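PDB 5WPW: 11S globulin isoform 1 from Cocos nucifera, which serves as a hexameric seed storage globulin of coconut, holding a nutrient reserve for the seedling, and is a potential food allergen. Local coordinates for the interface of chains A and B. Coordinates in Å, arbitrary orientation; residue numbers count along the deposited sequence, not the author numbering. Chains: chain A/B, 11S globulin isoform 1.

The interface of chains A and B. Residues chain A 3, 36, 308, 345, 365; chain B 147-149.
B:Gln148 reaches into chain A and meets A:Thr365 through both ends of its carboxamide. Its OE1 accepts a hydrogen bond from the A:Thr365 hydroxyl OG1 at 2.6 Å, while its NE2 donates to the backbone O of A:Thr365 at 3.1 Å, approaching from above that carbonyl's plane. This pair of bonds fixes the rotation of the amide. An extended chain beyond CG carries it there, with CG beside the backbone N (chi1 -51°). The A:His308 ring stands nearly perpendicular to the amide, 87° between planes, and turns its edge to the B:Gln148 backbone: NE2 lies 2.9 Å from B:Gln148 O in a weak, bent hydrogen bond. At the same edge, CE1 packs against methyl CD2 of B:Leu149 at 3.7 Å. A:Gln345 crosses the B:Gln148 side chain at about a right angle. As modelled, its NE2 faces B:Gln148 N at 2.8 Å, donor against donor, so the amide is doubtful; flipped, its oxygen could accept from that N-H.

Behind this shell, the backbone N of A:Gln345 donates to A:His308 ND1 at 3.0 Å, tilted from the ring plane; this would steady the ring and is consistent with a proton on NE2. A:Thr365 OG1 also accepts from A:His308 N. B:Asn147 uses OD1 to hold B:Leu149 N, bracing the turn. A:Cys3 SG lies 3.9 Å from B:Leu149 CA.

A:His308, A:Gln345 and A:Thr365 sit in loops at the ends of strands 309-314, 340-343 and 357-364 of the C-terminal cupin barrel. The B-chain loop between strands 134-140 and 155-157, from the N-terminal cupin half, packs mainly against this half of its hexamer neighbour, with the A:Cys3–A:Cys36 disulfide of the N-terminal region alongside.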
ATOM      1  N   CYS A   3     -10.398  31.345   0.252  1.00 51.83           N
ATOM      2  CA  CYS A   3     -11.396  30.651   1.053  1.00 53.23           C
ATOM      3  C   CYS A   3     -11.875  31.468   2.241  1.00 50.63           C
ATOM      4  O   CYS A   3     -12.682  30.965   3.035  1.00 47.79           O
ATOM      5  CB  CYS A   3     -10.864  29.288   1.508  1.00 47.20           C
ATOM      6  SG  CYS A   3     -10.884  28.024   0.201  1.00 44.61           S
ATOM      7  N   CYS A  36     -11.746  29.059  -4.433  1.00 35.05           N
ATOM      8  CA  CYS A  36     -11.590  28.430  -3.128  1.00 39.33           C
ATOM      9  C   CYS A  36     -11.670  26.916  -3.249  1.00 35.24           C
ATOM     10  O   CYS A  36     -10.895  26.200  -2.615  1.00 37.15           O
ATOM     11  CB  CYS A  36     -12.638  28.943  -2.142  1.00 39.83           C
ATOM     12  SG  CYS A  36     -12.768  27.968  -0.577  1.00 42.61           S
ATOM     13  N   HIS A 308     -14.338  19.774  -0.303  1.00 21.51           N
ATOM     14  CA  HIS A 308     -15.358  20.723  -0.723  1.00 21.42           C
ATOM     15  C   HIS A 308     -16.450  19.966  -1.466  1.00 26.21           C
ATOM     16  O   HIS A 308     -16.207  18.897  -2.040  1.00 23.02           O
ATOM     17  CB  HIS A 308     -14.808  21.810  -1.653  1.00 23.90           C
ATOM     18  CG  HIS A 308     -13.583  22.514  -1.147  1.00 29.28           C
ATOM     19  ND1 HIS A 308     -13.591  23.326  -0.033  1.00 28.28           N
ATOM     20  CD2 HIS A 308     -12.322  22.563  -1.638  1.00 28.54           C
ATOM     21  CE1 HIS A 308     -12.385  23.824   0.158  1.00 30.45           C
ATOM     22  NE2 HIS A 308     -11.595  23.374  -0.800  1.00 30.25           N
ATOM     23  N   GLN A 345     -15.256  22.925   2.447  1.00 26.66           N
ATOM     24  CA  GLN A 345     -14.940  21.938   3.463  1.00 20.43           C
ATOM     25  C   GLN A 345     -15.175  22.538   4.844  1.00 24.01           C
ATOM     26  O   GLN A 345     -14.900  23.724   5.075  1.00 24.45           O
ATOM     27  CB  GLN A 345     -13.467  21.503   3.316  1.00 24.99           C
ATOM     28  CG  GLN A 345     -12.973  20.585   4.430  1.00 26.47           C
ATOM     29  CD  GLN A 345     -11.452  20.379   4.402  1.00 32.66           C
ATOM     30  OE1 GLN A 345     -10.925  19.390   4.943  1.00 33.22           O
ATOM     31  NE2 GLN A 345     -10.754  21.302   3.783  1.00 26.31           N
ATOM     32  N   THR A 365     -14.277  16.995  -3.567  1.00 21.28           N
ATOM     33  CA  THR A 365     -12.859  17.097  -3.935  1.00 22.32           C
ATOM     34  C   THR A 365     -11.984  16.154  -3.116  1.00 24.47           C
ATOM     35  O   THR A 365     -10.923  16.537  -2.617  1.00 27.08           O
ATOM     36  CB  THR A 365     -12.362  18.541  -3.816  1.00 23.60           C
ATOM     37  OG1 THR A 365     -12.411  18.996  -2.460  1.00 26.04           O
ATOM     38  CG2 THR A 365     -13.181  19.485  -4.687  1.00 24.56           C
TER
ATOM     39  N   ASN B 147      -6.171  19.900   4.825  1.00 23.55           N
ATOM     40  CA  ASN B 147      -6.822  21.203   4.904  1.00 23.40           C
ATOM     41  C   ASN B 147      -6.955  21.773   3.501  1.00 25.76           C
ATOM     42  O   ASN B 147      -5.968  22.212   2.913  1.00 26.45           O
ATOM     43  CB  ASN B 147      -6.003  22.143   5.778  1.00 23.32           C
ATOM     44  CG  ASN B 147      -6.453  23.600   5.637  1.00 26.31           C
ATOM     45  OD1 ASN B 147      -7.643  23.877   5.481  1.00 24.53           O
ATOM     46  ND2 ASN B 147      -5.512  24.529   5.708  1.00 29.78           N
ATOM     47  N   GLN B 148      -8.160  21.766   2.950  1.00 23.62           N
ATOM     48  CA  GLN B 148      -8.380  22.328   1.628  1.00 26.09           C
ATOM     49  C   GLN B 148      -8.909  23.761   1.678  1.00 30.86           C
ATOM     50  O   GLN B 148      -9.249  24.310   0.632  1.00 28.68           O
ATOM     51  CB  GLN B 148      -9.329  21.436   0.823  1.00 25.95           C
ATOM     52  CG  GLN B 148      -8.937  19.950   0.795  1.00 29.50           C
ATOM     53  CD  GLN B 148      -9.718  19.155  -0.252  1.00 26.47           C
ATOM     54  OE1 GLN B 148     -10.274  19.729  -1.178  1.00 29.51           O
ATOM     55  NE2 GLN B 148      -9.748  17.834  -0.104  1.00 26.81           N
ATOM     56  N   LEU B 149      -8.978  24.378   2.864  1.00 28.46           N
ATOM     57  CA  LEU B 149      -9.266  25.810   2.961  1.00 28.57           C
ATOM     58  C   LEU B 149      -7.989  26.630   2.851  1.00 34.17           C
ATOM     59  O   LEU B 149      -7.019  26.187   2.225  1.00 37.67           O
ATOM     60  CB  LEU B 149     -10.004  26.126   4.260  1.00 30.51           C
ATOM     61  CG  LEU B 149     -11.301  25.367   4.504  1.00 24.99           C
ATOM     62  CD1 LEU B 149     -11.866  25.666   5.872  1.00 27.62           C
ATOM     63  CD2 LEU B 149     -12.334  25.676   3.403  1.00 30.46           C
TER